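Local coordinates for DR2417 (Deinococcus radiodurans, PDB 4XWW), which degrades RNA as a two-metal-ion 5'-3' exonuclease of the metallo-beta-lactamase superfamily, an activity enhanced by its dimerization, at the interface of chains A and B. Coordinates in Å, arbitrary orientation; residue numbers count along the deposited sequence, not the author numbering. Chains: chain A/B, DR2417.

Contact 1: the interface of chains A and B. Residues chain A 545-549; chain B 456-459.
The backbone of chain A leaves helix 528-547 through A:Thr547 and turns at A:Gly548 with a positive phi (84°), while chain B bends at B:Gly457, so that the end of the helix faces the loop after strand 452-456. Main chain meets main chain here: the amide N of B:Leu458 donates to the carbonyl O of A:Thr547 at 2.5 Å. The bond is nearly straight, but the donor stands above the carbonyl plane, away from the lone pairs. The side chain of B:Leu458, with CG anti to its own carbonyl carbon, lies against the helix terminus, and its methyl CD1 reaches the carbonyl O of A:Lys545 at 3.5 Å. Apolar carbon thus lies against the C-terminal carbonyls of the helix. On chain A, the hydroxyl OG1 of A:Thr547 takes the amide N of A:Arg549 at 3.0 Å, a bond that fastens the turn from which the arginine departs. Bent at chi2 and chi3, A:Arg549 crosses B:Asp456 at about a right angle, and its guanidinium stacks on the carboxylate with the planes 15° apart. NE of A:Arg549 lies 3.7 Å from OD2 of B:Asp456 in a long salt bridge, face to face. The methylene CD of A:Arg549 packs on CG of B:Asp456 at 3.6 Å. The patch joins the C-terminal end of helix 528-547 in one subunit of the homodimer to the turn between strands 452-456 and 459-460 of the other.

Contact 2: the interface of chains A and B. Residues chain A 474-476, 478, 498-501, 549; chain B 59, 456, 462-463, 467, 471.
Two arginines of opposite subunits are brought together by contrasting torsions: B:Arg471 is extended from CG to its guanidinium (chi2 -177°, chi3 178°), whereas the bends of A:Arg549 carry its head back over A:Phe499. The straight B:Arg471 leaves helix 465-477 and runs past the backbone of A:Gly498, whose carbonyl O receives NE of B:Arg471 at 2.8 Å, in the carbonyl plane, the N-H pointing almost straight at it. Its far end grips B:Asp456 within the same subunit: NH2 of B:Arg471 lies 2.8 Å from OD2 of B:Asp456, nearly along the C-O axis, and NH1 reaches the same oxygen from above the carboxylate plane. This double grip fixes the guanidinium rotation and positions the carboxylate on which A:Arg549 stacks; the carboxylate common to both arginines would probably offset the repulsion between them. B:Asp456, so held, and B:Gly59 are also manganese-binding residues, so a metal site borders the dimer interface. The carbonyl O of A:Gln476 lies over one guanidinium face of B:Arg471, and CG1 of B:Val463 lies over the rim of the opposite face. A:Arg549 is likewise flanked, toward the rims of its faces, by CG2 of B:Val463 and the A:Phe499 ring, with NH2 3.2 Å above the ring plane. B:Asp462 meets it tip to tip, its CG in the crowded position between backbone N and carbonyl carbon (chi1 48°). The main-chain O of B:Asp462 accepts the amide N of A:Arg501 at 2.9 Å, in plane, and CG1 of B:Val467 packs on A:Gly498. NH1 of A:Arg549 reaches OD2 of B:Asp462 at 2.7 Å, approaching from above the carboxylate plane.

Contact 1: the interface of chains A and B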
loop_
_atom_site.group_PDB
_atom_site.type_symbol
_atom_site.label_atom_id
_atom_site.label_comp_id
_atom_site.label_asym_id
_atom_site.label_seq_id
_atom_site.Cartn_x
_atom_site.Cartn_y
_atom_site.Cartn_z
ATOM N N LYS A 545 4.424 -26.608 16.901
ATOM C CA LYS A 545 3.322 -27.267 17.593
ATOM C C LYS A 545 2.810 -26.388 18.734
ATOM O O LYS A 545 1.602 -26.261 18.937
ATOM C CB LYS A 545 3.755 -28.636 18.129
ATOM N N ALA A 546 3.741 -25.773 19.461
ATOM C CA ALA A 546 3.410 -24.985 20.647
ATOM C C ALA A 546 2.738 -23.654 20.320
ATOM O O ALA A 546 1.750 -23.278 20.948
ATOM C CB ALA A 546 4.660 -24.738 21.471
ATOM N N THR A 547 3.281 -22.937 19.344
ATOM C CA THR A 547 2.833 -21.579 19.071
ATOM C C THR A 547 2.219 -21.429 17.687
ATOM O O THR A 547 1.444 -20.506 17.442
ATOM C CB THR A 547 3.990 -20.583 19.190
ATOM O OG1 THR A 547 4.923 -20.827 18.136
ATOM C CG2 THR A 547 4.694 -20.731 20.534
ATOM N N GLY A 548 2.574 -22.329 16.780
ATOM C CA GLY A 548 2.129 -22.221 15.404
ATOM C C GLY A 548 3.023 -21.301 14.595
ATOM O O GLY A 548 2.727 -21.005 13.440
ATOM N N ARG A 549 4.118 -20.848 15.203
ATOM C CA ARG A 549 5.006 -19.892 14.553
ATOM C C ARG A 549 6.323 -20.533 14.149
ATOM O O ARG A 549 6.729 -21.557 14.701
ATOM C CB ARG A 549 5.274 -18.698 15.470
ATOM C CG ARG A 549 4.142 -18.405 16.433
ATOM C CD ARG A 549 3.792 -16.930 16.478
ATOM N NE ARG A 549 4.810 -16.122 17.139
ATOM C CZ ARG A 549 4.773 -15.770 18.421
ATOM N NH1 ARG A 549 3.769 -16.157 19.193
ATOM N NH2 ARG A 549 5.742 -15.029 18.934
ATOM N N ASP B 456 -1.209 -14.245 16.829
ATOM C CA ASP B 456 -0.056 -14.604 16.020
ATOM C C ASP B 456 0.174 -16.102 16.171
ATOM O O ASP B 456 0.642 -16.556 17.204
ATOM C CB ASP B 456 1.177 -13.808 16.458
ATOM C CG ASP B 456 2.270 -13.803 15.409
ATOM O OD1 ASP B 456 2.127 -14.535 14.408
ATOM O OD2 ASP B 456 3.266 -13.078 15.601
ATOM N N GLY B 457 -0.179 -16.863 15.143
ATOM C CA GLY B 457 -0.171 -18.309 15.235
ATOM C C GLY B 457 -1.251 -18.763 16.200
ATOM O O GLY B 457 -2.418 -18.387 16.065
ATOM N N LEU B 458 -0.858 -19.568 17.180
ATOM C CA LEU B 458 -1.785 -20.050 18.195
ATOM C C LEU B 458 -1.932 -19.051 19.332
ATOM O O LEU B 458 -2.929 -19.060 20.049
ATOM C CB LEU B 458 -1.316 -21.398 18.747
ATOM C CG LEU B 458 -1.411 -22.569 17.778
ATOM C CD1 LEU B 458 -0.825 -23.830 18.394
ATOM C CD2 LEU B 458 -2.862 -22.778 17.386
ATOM N N GLY B 459 -0.932 -18.190 19.489
ATOM C CA GLY B 459 -0.864 -17.280 20.619
ATOM C C GLY B 459 -1.780 -16.070 20.553
ATOM O O GLY B 459 -1.875 -15.394 19.525
#

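Contact 2: the interface of chains A and B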
loop_
_atom_site.group_PDB
_atom_site.type_symbol
_atom_site.label_atom_id
_atom_site.label_comp_id
_atom_site.label_asym_id
_atom_site.label_seq_id
_atom_site.Cartn_x
_atom_site.Cartn_y
_atom_site.Cartn_z
ATOM N N LEU A 474 13.005 -11.849 9.762
ATOM C CA LEU A 474 13.068 -11.237 11.082
ATOM C C LEU A 474 11.825 -10.395 11.370
ATOM O O LEU A 474 11.274 -10.450 12.466
ATOM C CB LEU A 474 14.321 -10.377 11.216
ATOM C CG LEU A 474 15.625 -11.170 11.136
ATOM C CD1 LEU A 474 16.844 -10.258 11.255
ATOM C CD2 LEU A 474 15.636 -12.238 12.216
ATOM N N SER A 475 11.390 -9.621 10.378
ATOM C CA SER A 475 10.234 -8.743 10.537
ATOM C C SER A 475 8.974 -9.517 10.877
ATOM O O SER A 475 8.117 -9.039 11.616
ATOM C CB SER A 475 9.989 -7.947 9.263
ATOM O OG SER A 475 9.448 -8.775 8.247
ATOM N N GLN A 476 8.864 -10.710 10.306
ATOM C CA GLN A 476 7.667 -11.514 10.437
ATOM C C GLN A 476 7.657 -12.351 11.706
ATOM O O GLN A 476 6.704 -12.312 12.490
ATOM C CB GLN A 476 7.532 -12.435 9.229
ATOM C CG GLN A 476 7.485 -11.701 7.918
ATOM C CD GLN A 476 6.219 -10.894 7.791
ATOM O OE1 GLN A 476 6.216 -9.676 7.978
ATOM N NE2 GLN A 476 5.120 -11.575 7.507
ATOM N N GLY A 478 10.279 -12.775 14.088
ATOM C CA GLY A 478 11.178 -12.448 15.184
ATOM C C GLY A 478 12.284 -13.487 15.228
ATOM O O GLY A 478 12.418 -14.281 14.299
ATOM N N GLY A 498 11.770 -9.653 19.391
ATOM C CA GLY A 498 10.559 -9.536 18.593
ATOM C C GLY A 498 9.814 -10.844 18.391
ATOM O O GLY A 498 9.103 -11.011 17.403
ATOM N N PHE A 499 9.966 -11.783 19.322
ATOM C CA PHE A 499 9.279 -13.065 19.202
ATOM C C PHE A 499 7.954 -13.059 19.958
ATOM O O PHE A 499 6.889 -13.255 19.371
ATOM C CB PHE A 499 10.157 -14.208 19.717
ATOM C CG PHE A 499 9.448 -15.529 19.770
ATOM C CD1 PHE A 499 8.870 -16.067 18.631
ATOM C CD2 PHE A 499 9.349 -16.230 20.962
ATOM C CE1 PHE A 499 8.209 -17.279 18.678
ATOM C CE2 PHE A 499 8.698 -17.441 21.016
ATOM C CZ PHE A 499 8.125 -17.970 19.875
ATOM N N ALA A 500 8.040 -12.832 21.264
ATOM C CA ALA A 500 6.882 -12.810 22.149
ATOM C C ALA A 500 7.249 -12.028 23.397
ATOM O O ALA A 500 8.430 -11.797 23.661
ATOM C CB ALA A 500 6.450 -14.217 22.504
ATOM N N ARG A 501 6.254 -11.603 24.162
ATOM C CA ARG A 501 6.563 -10.907 25.400
ATOM C C ARG A 501 7.060 -11.975 26.371
ATOM O O ARG A 501 6.811 -13.165 26.158
ATOM C CB ARG A 501 5.346 -10.147 25.931
ATOM C CG ARG A 501 4.309 -11.020 26.589
ATOM C CD ARG A 501 3.039 -10.243 26.867
ATOM N NE ARG A 501 1.891 -11.139 26.856
ATOM C CZ ARG A 501 0.809 -10.980 27.605
ATOM N NH1 ARG A 501 -0.185 -11.855 27.520
ATOM N NH2 ARG A 501 0.722 -9.952 28.436
ATOM N N ARG A 549 4.118 -20.848 15.203
ATOM C CA ARG A 549 5.006 -19.892 14.553
ATOM C C ARG A 549 6.323 -20.533 14.149
ATOM O O ARG A 549 6.729 -21.557 14.701
ATOM C CB ARG A 549 5.274 -18.698 15.470
ATOM C CG ARG A 549 4.142 -18.405 16.433
ATOM C CD ARG A 549 3.792 -16.930 16.478
ATOM N NE ARG A 549 4.810 -16.122 17.139
ATOM C CZ ARG A 549 4.773 -15.770 18.421
ATOM N NH1 ARG A 549 3.769 -16.157 19.193
ATOM N NH2 ARG A 549 5.742 -15.029 18.934
ATOM N N GLY B 59 3.860 -9.679 10.953
ATOM C CA GLY B 59 3.922 -11.052 11.406
ATOM C C GLY B 59 2.684 -11.580 12.088
ATOM O O GLY B 59 2.539 -12.790 12.252
ATOM N N ASP B 456 -1.209 -14.245 16.829
ATOM C CA ASP B 456 -0.056 -14.604 16.020
ATOM C C ASP B 456 0.174 -16.102 16.171
ATOM O O ASP B 456 0.642 -16.556 17.204
ATOM C CB ASP B 456 1.177 -13.808 16.458
ATOM C CG ASP B 456 2.270 -13.803 15.409
ATOM O OD1 ASP B 456 2.127 -14.535 14.408
ATOM O OD2 ASP B 456 3.266 -13.078 15.601
ATOM N N ASP B 462 0.227 -12.681 23.214
ATOM C CA ASP B 462 1.637 -12.850 23.549
ATOM C C ASP B 462 2.475 -11.833 22.777
ATOM O O ASP B 462 3.568 -11.465 23.203
ATOM C CB ASP B 462 2.117 -14.272 23.258
ATOM C CG ASP B 462 1.712 -14.757 21.891
ATOM O OD1 ASP B 462 0.768 -14.184 21.306
ATOM O OD2 ASP B 462 2.328 -15.727 21.401
ATOM N N VAL B 463 1.949 -11.386 21.640
ATOM C CA VAL B 463 2.591 -10.332 20.855
ATOM C C VAL B 463 1.883 -9.018 21.128
ATOM O O VAL B 463 0.674 -8.908 20.943
ATOM C CB VAL B 463 2.553 -10.631 19.344
ATOM C CG1 VAL B 463 3.160 -9.470 18.540
ATOM C CG2 VAL B 463 3.289 -11.931 19.042
ATOM N N VAL B 467 6.705 -5.767 21.325
ATOM C CA VAL B 467 7.267 -6.802 20.463
ATOM C C VAL B 467 7.310 -6.367 18.987
ATOM O O VAL B 467 8.287 -6.622 18.277
ATOM C CB VAL B 467 6.463 -8.101 20.556
ATOM C CG1 VAL B 467 7.018 -9.131 19.593
ATOM C CG2 VAL B 467 6.466 -8.652 21.989
ATOM N N ARG B 471 10.269 -6.035 16.022
ATOM C CA ARG B 471 10.209 -6.578 14.671
ATOM C C ARG B 471 10.503 -5.502 13.628
ATOM O O ARG B 471 11.125 -5.777 12.602
ATOM C CB ARG B 471 8.845 -7.202 14.397
ATOM C CG ARG B 471 8.553 -8.407 15.269
ATOM C CD ARG B 471 7.226 -9.025 14.907
ATOM N NE ARG B 471 6.974 -10.212 15.720
ATOM C CZ ARG B 471 5.869 -10.948 15.649
ATOM N NH1 ARG B 471 4.903 -10.612 14.806
ATOM N NH2 ARG B 471 5.729 -12.018 16.430
#

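The centres of contact 1 and contact 2 lie about 11 Å apart, and the two share A:Arg549 and B:Asp456, so they form one continuous stretch of the dimer surface. Contact 1 uses the C-terminal end of helix 528-547; contact 2 continues to helix 465-477 and the loop after strand 491-497. Two-fold symmetry repeats both with the chains exchanged. The centres lie about 45 Å and 39 Å, respectively, from A:His381, an inferred active-site residue. They therefore hold the subunits together far from the active site of chain A, and a link to exonuclease activity plausibly runs through stabilising the dimer.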